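Local atomic coordinates of sugar ABC transporter substrate-binding protein (PDB entry 5U2P), a protein that probably binds a small solute, perhaps a sugar, in the periplasm and delivers it to an ABC transporter, although its natural ligand is not established. Residues 196-201 / 373-378; 218-223 / 412-417. All blocks are in the same frame, centred on the assembly; numbering follows the deposited sequence.

Interaction 1: residues 196-201 / 373-378. With EDO (1,2-ethanediol), chain E.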
loop_
_atom_site.group_PDB
_atom_site.type_symbol
_atom_site.label_atom_id
_atom_site.label_comp_id
_atom_site.label_asym_id
_atom_site.label_seq_id
_atom_site.Cartn_x
_atom_site.Cartn_y
_atom_site.Cartn_z
ATOM N N ALA A 196 -10.167 2.368 7.369
ATOM C CA ALA A 196 -11.594 2.620 7.387
ATOM C C ALA A 196 -11.961 3.967 6.778
ATOM O O ALA A 196 -12.925 4.050 6.017
ATOM C CB ALA A 196 -12.101 2.518 8.809
ATOM N N ILE A 197 -11.200 5.014 7.098
ATOM C CA ILE A 197 -11.444 6.335 6.526
ATOM C C ILE A 197 -11.302 6.255 5.006
ATOM O O ILE A 197 -12.087 6.852 4.254
ATOM C CB ILE A 197 -10.467 7.398 7.094
ATOM C CG1 ILE A 197 -10.788 7.688 8.565
ATOM C CG2 ILE A 197 -10.520 8.705 6.270
ATOM C CD1 ILE A 197 -9.752 8.535 9.280
ATOM N N THR A 198 -10.294 5.520 4.563
ATOM C CA THR A 198 -9.981 5.465 3.143
ATOM C C THR A 198 -11.139 4.790 2.407
ATOM O O THR A 198 -11.566 5.245 1.325
ATOM C CB THR A 198 -8.633 4.724 2.893
ATOM O OG1 THR A 198 -7.565 5.490 3.467
ATOM C CG2 THR A 198 -8.363 4.561 1.389
ATOM N N LYS A 199 -11.669 3.723 2.992
ATOM C CA LYS A 199 -12.745 2.978 2.351
ATOM C C LYS A 199 -14.049 3.777 2.259
ATOM O O LYS A 199 -14.729 3.717 1.250
ATOM C CB LYS A 199 -12.993 1.662 3.079
ATOM C CG LYS A 199 -11.918 0.646 2.832
ATOM C CD LYS A 199 -12.297 -0.693 3.442
ATOM C CE LYS A 199 -11.227 -1.706 3.203
ATOM N NZ LYS A 199 -11.786 -3.093 3.209
ATOM N N VAL A 200 -14.403 4.510 3.304
ATOM C CA VAL A 200 -15.669 5.238 3.258
ATOM C C VAL A 200 -15.566 6.367 2.228
ATOM O O VAL A 200 -16.528 6.652 1.520
ATOM C CB VAL A 200 -16.081 5.782 4.647
ATOM C CG1 VAL A 200 -15.077 6.798 5.171
ATOM C CG2 VAL A 200 -17.489 6.369 4.589
ATOM N N LEU A 201 -14.388 6.970 2.103
ATOM C CA LEU A 201 -14.205 8.100 1.179
ATOM C C LEU A 201 -13.967 7.692 -0.277
ATOM O O LEU A 201 -14.252 8.464 -1.191
ATOM C CB LEU A 201 -13.039 8.982 1.632
ATOM C CG LEU A 201 -13.240 9.754 2.942
ATOM C CD1 LEU A 201 -11.962 10.488 3.309
ATOM C CD2 LEU A 201 -14.421 10.722 2.867
ATOM N N ILE A 373 -7.019 0.425 -3.142
ATOM C CA ILE A 373 -6.692 1.837 -3.173
ATOM C C ILE A 373 -5.716 2.165 -2.075
ATOM O O ILE A 373 -5.584 1.412 -1.111
ATOM C CB ILE A 373 -7.948 2.718 -3.055
ATOM C CG1 ILE A 373 -8.712 2.436 -1.750
ATOM C CG2 ILE A 373 -8.815 2.456 -4.254
ATOM C CD1 ILE A 373 -9.936 3.395 -1.545
ATOM N N GLN A 374 -4.986 3.258 -2.238
ATOM C CA GLN A 374 -3.966 3.604 -1.259
ATOM C C GLN A 374 -4.548 4.213 0.020
ATOM O O GLN A 374 -5.253 5.246 -0.007
ATOM C CB GLN A 374 -2.942 4.564 -1.859
ATOM C CG GLN A 374 -1.860 4.932 -0.845
ATOM C CD GLN A 374 -0.531 5.273 -1.458
ATOM O OE1 GLN A 374 0.079 4.452 -2.154
ATOM N NE2 GLN A 374 -0.057 6.486 -1.187
ATOM N N ALA A 375 -4.227 3.576 1.145
ATOM C CA ALA A 375 -4.596 4.078 2.456
ATOM C C ALA A 375 -3.933 5.414 2.749
ATOM O O ALA A 375 -2.773 5.636 2.403
ATOM C CB ALA A 375 -4.222 3.063 3.552
ATOM N N ILE A 376 -4.664 6.304 3.420
ATOM C CA ILE A 376 -4.167 7.654 3.635
ATOM C C ILE A 376 -2.886 7.737 4.477
ATOM O O ILE A 376 -2.153 8.723 4.349
ATOM C CB ILE A 376 -5.246 8.550 4.281
ATOM C CG1 ILE A 376 -5.716 7.956 5.615
ATOM C CG2 ILE A 376 -6.402 8.754 3.318
ATOM C CD1 ILE A 376 -6.617 8.901 6.462
ATOM N N ASP A 377 -2.572 6.705 5.271
ATOM C CA ASP A 377 -1.337 6.730 6.064
ATOM C C ASP A 377 -0.111 6.305 5.249
ATOM O O ASP A 377 1.000 6.361 5.754
ATOM C CB ASP A 377 -1.452 5.853 7.341
ATOM C CG ASP A 377 -1.651 4.372 7.059
ATOM O OD1 ASP A 377 -2.161 4.030 5.971
ATOM O OD2 ASP A 377 -1.329 3.546 7.970
ATOM N N ALA A 378 -0.314 5.886 4.004
ATOM C CA ALA A 378 0.805 5.404 3.184
ATOM C C ALA A 378 1.530 6.563 2.503
ATOM O O ALA A 378 2.677 6.415 2.064
ATOM C CB ALA A 378 0.323 4.410 2.155
HETATM C C1 EDO E . 0.395 0.514 4.378
HETATM O O1 EDO E . -0.178 -0.778 4.566
HETATM C C2 EDO E . -0.603 1.640 4.596
HETATM O O2 EDO E . -1.749 1.290 5.370
#
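Thr198 meets the backbone of residues 374-376 and the side chain of Ile373, and carries most of this contact. Its CB lies 4.1 Å from Ala375 CA. From there the side chain forks. The hydroxyl OG1 sits beside the backbone N of Thr198, opposite the carbonyl carbon (chi1 -65°). It accepts a hydrogen bond from the backbone N of Ile376, 3.0 Å from N to OG1, with an angle of 150° at the hydrogen. OG1 is also hydrogen-bonded to the carbonyl of Ala194, one turn earlier in its helix. The buried hydroxyl thus links its own helix to the segment that follows strand 372-374. The other branch, the methyl CG2, touches Ile373 CD1 at 3.5 Å and is in plain contact with Gln374 O, also at 3.5 Å. The Ile373 side chain runs antiparallel to that of Thr198.

In the fold, helix 191-214 packs here against the end of strand 372-374, an edge of the mixed sheet that includes strand 138-145. Strand 372-374 runs parallel to strand 300-303, and Thr301 of that strand also touches Thr198. This is one lobe of a two-lobed solute-binding protein.

Past the strand, the chain turns at Ala375, whose O accepts from Ala378 N at 2.9 Å. Ile376 brings its side chain back to the helix. Its CG1 lies between the backbone N and the carbonyl carbon (chi1 58°), and its CD1 reaches Ile197 CG2 at 3.9 Å. The Ile376 side chain lies roughly perpendicular to that of Ile197. Beyond them, Asp377 OD1 accepts a hydrogen bond from O2 of a 1,2-ethanediol, 2.8 Å away. The diol, probably from the crystallisation liquor, is also hydrogen-bonded to Asn140 and Ser138.

Interaction 2: residues 218-223 / 412-417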
loop_
_atom_site.group_PDB
_atom_site.type_symbol
_atom_site.label_atom_id
_atom_site.label_comp_id
_atom_site.label_asym_id
_atom_site.label_seq_id
_atom_site.Cartn_x
_atom_site.Cartn_y
_atom_site.Cartn_z
ATOM N N ILE A 218 -8.143 22.082 5.433
ATOM C CA ILE A 218 -9.142 21.195 6.019
ATOM C C ILE A 218 -9.787 21.818 7.253
ATOM O O ILE A 218 -9.126 22.514 8.021
ATOM C CB ILE A 218 -8.530 19.832 6.398
ATOM C CG1 ILE A 218 -9.621 18.843 6.820
ATOM C CG2 ILE A 218 -7.478 19.974 7.494
ATOM C CD1 ILE A 218 -9.132 17.408 6.809
ATOM N N ASP A 219 -11.088 21.585 7.407
ATOM C CA ASP A 219 -11.784 21.842 8.668
ATOM C C ASP A 219 -12.427 20.540 9.150
ATOM O O ASP A 219 -13.429 20.087 8.579
ATOM C CB ASP A 219 -12.837 22.943 8.504
ATOM C CG ASP A 219 -13.448 23.370 9.831
ATOM O OD1 ASP A 219 -13.555 22.520 10.743
ATOM O OD2 ASP A 219 -13.820 24.556 9.964
ATOM N N TRP A 220 -11.831 19.930 10.171
ATOM C CA TRP A 220 -12.239 18.601 10.613
ATOM C C TRP A 220 -13.704 18.535 11.041
ATOM O O TRP A 220 -14.315 17.470 10.949
ATOM C CB TRP A 220 -11.318 18.108 11.747
ATOM C CG TRP A 220 -9.947 17.719 11.211
ATOM C CD1 TRP A 220 -8.804 18.465 11.259
ATOM C CD2 TRP A 220 -9.604 16.516 10.508
ATOM N NE1 TRP A 220 -7.776 17.805 10.634
ATOM C CE2 TRP A 220 -8.237 16.603 10.169
ATOM C CE3 TRP A 220 -10.318 15.372 10.140
ATOM C CZ2 TRP A 220 -7.572 15.589 9.484
ATOM C CZ3 TRP A 220 -9.655 14.369 9.455
ATOM C CH2 TRP A 220 -8.300 14.487 9.131
ATOM N N THR A 221 -14.284 19.651 11.480
ATOM C CA THR A 221 -15.669 19.622 11.947
ATOM C C THR A 221 -16.642 19.516 10.784
ATOM O O THR A 221 -17.843 19.329 10.973
ATOM C CB THR A 221 -16.010 20.866 12.793
ATOM O OG1 THR A 221 -15.780 22.052 12.028
ATOM C CG2 THR A 221 -15.147 20.892 14.046
ATOM N N HIS A 222 -16.124 19.647 9.573
ATOM C CA HIS A 222 -16.934 19.438 8.393
ATOM C C HIS A 222 -16.839 17.967 7.919
ATOM O O HIS A 222 -17.593 17.545 7.034
ATOM C CB HIS A 222 -16.493 20.425 7.304
ATOM C CG HIS A 222 -16.643 21.867 7.707
ATOM N ND1 HIS A 222 -16.275 22.333 8.949
ATOM C CD2 HIS A 222 -17.113 22.949 7.032
ATOM C CE1 HIS A 222 -16.517 23.631 9.029
ATOM N NE2 HIS A 222 -17.025 24.026 7.876
ATOM N N GLU A 223 -15.939 17.181 8.508
ATOM C CA GLU A 223 -15.695 15.822 8.005
ATOM C C GLU A 223 -16.680 14.809 8.578
ATOM O O GLU A 223 -16.274 13.817 9.185
ATOM C CB GLU A 223 -14.254 15.382 8.317
ATOM C CG GLU A 223 -13.185 16.316 7.748
ATOM C CD GLU A 223 -13.123 16.301 6.226
ATOM O OE1 GLU A 223 -12.658 17.301 5.646
ATOM O OE2 GLU A 223 -13.534 15.295 5.610
ATOM N N ARG A 412 -11.511 18.375 18.487
ATOM C CA ARG A 412 -10.177 18.358 19.065
ATOM C C ARG A 412 -9.155 18.422 17.936
ATOM O O ARG A 412 -8.167 19.152 18.021
ATOM C CB ARG A 412 -9.962 17.112 19.920
ATOM C CG ARG A 412 -10.632 17.138 21.291
ATOM C CD ARG A 412 -10.270 15.910 22.129
ATOM N NE ARG A 412 -10.935 15.927 23.435
ATOM C CZ ARG A 412 -11.165 14.850 24.186
ATOM N NH1 ARG A 412 -10.794 13.649 23.769
ATOM N NH2 ARG A 412 -11.778 14.967 25.358
ATOM N N ALA A 413 -9.407 17.668 16.868
ATOM C CA ALA A 413 -8.519 17.685 15.705
ATOM C C ALA A 413 -8.403 19.099 15.142
ATOM O O ALA A 413 -7.313 19.552 14.802
ATOM C CB ALA A 413 -9.016 16.721 14.629
ATOM N N GLN A 414 -9.530 19.798 15.070
ATOM C CA GLN A 414 -9.561 21.132 14.480
ATOM C C GLN A 414 -8.939 22.160 15.415
ATOM O O GLN A 414 -8.351 23.140 14.961
ATOM C CB GLN A 414 -11.000 21.521 14.128
ATOM C CG GLN A 414 -11.145 22.839 13.378
ATOM C CD GLN A 414 -10.507 22.816 11.996
ATOM O OE1 GLN A 414 -10.036 21.788 11.526
ATOM N NE2 GLN A 414 -10.499 23.959 11.340
ATOM N N THR A 415 -9.060 21.929 16.720
ATOM C CA THR A 415 -8.492 22.839 17.708
ATOM C C THR A 415 -6.970 22.795 17.646
ATOM O O THR A 415 -6.302 23.820 17.776
ATOM C CB THR A 415 -8.987 22.486 19.124
ATOM O OG1 THR A 415 -10.393 22.751 19.197
ATOM C CG2 THR A 415 -8.271 23.303 20.191
ATOM N N GLU A 416 -6.428 21.603 17.430
ATOM C CA GLU A 416 -4.990 21.438 17.324
ATOM C C GLU A 416 -4.480 22.024 16.012
ATOM O O GLU A 416 -3.322 22.428 15.916
ATOM C CB GLU A 416 -4.616 19.962 17.432
ATOM C CG GLU A 416 -3.502 19.684 18.428
ATOM C CD GLU A 416 -2.143 20.127 17.923
ATOM O OE1 GLU A 416 -1.782 21.304 18.148
ATOM O OE2 GLU A 416 -1.436 19.301 17.302
ATOM N N ALA A 417 -5.349 22.077 15.006
ATOM C CA ALA A 417 -4.987 22.661 13.719
ATOM C C ALA A 417 -4.585 24.114 13.909
ATOM O O ALA A 417 -3.457 24.502 13.604
ATOM C CB ALA A 417 -6.140 22.555 12.731
#
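Trp220 meets Ala413 and Gln414 of the C-terminal helix. Ahead of it in the loop, Ile218 places CD1 over the centre of one face of the indole, 3.5 Å above the plane. Ala413 CB lies over the other face, toward the rim. Asp219 comes next. Its carboxylate stacks on the amide of Gln414, the two planes only 4° apart, with OD1 3.3 Å from Gln414 CD. The same OD1 accepts from the backbone N and the hydroxyl of Thr221, both on one face of the carboxylate. The backbone bond makes an Asx turn and helps hold the carboxylate in place.

Trp220 opens a short 3-10 turn. Its backbone N donates to Gln414 OE1 at 2.9 Å, nearly straight at 161°, but from well above the carbonyl plane. Gln414 extends from the helix with CG opposite its backbone N, then bends at chi2 (65°), which brings the amide to the loop. Ala413 CB makes a CH-pi contact with the indole, 3.9 Å from the centroid of the five-membered ring. Phe395 meets the same indole edge-to-face. Thr221 adds its methyl CG2 beside Gln414 CB at 4.2 Å.

The loop between helices 191-214 and 227-238 is thereby joined to the C-terminal helix 406-417. One glutamine oxygen satisfies a loop N-H, while the neighbouring Ala413 methyl packs on the indole face: the helix holds the loop through one polar and one apolar grip.

How the interactions relate
Both interactions lie in the same lobe. Helix 191-214 supplies residues 196-201 to interaction 1, and the loop that follows it supplies 218-223 to interaction 2. Their partners, strand 372-374 and helix 406-417, are successive elements of the chain. The centres are about 18 Å apart and the nearest atoms about 5 Å, without touching. Interaction 1 is wholly buried, about 10 Å from the chain centre. Interaction 2 lies about 26 Å out, near the C-terminus, where four of the six touching residues are buried and two partly exposed. Each has one hydrogen bond between a backbone N-H and a side-chain oxygen. Aliphatic packing accompanies it in interaction 1, a CH-pi contact and a carboxylate-amide stack in interaction 2.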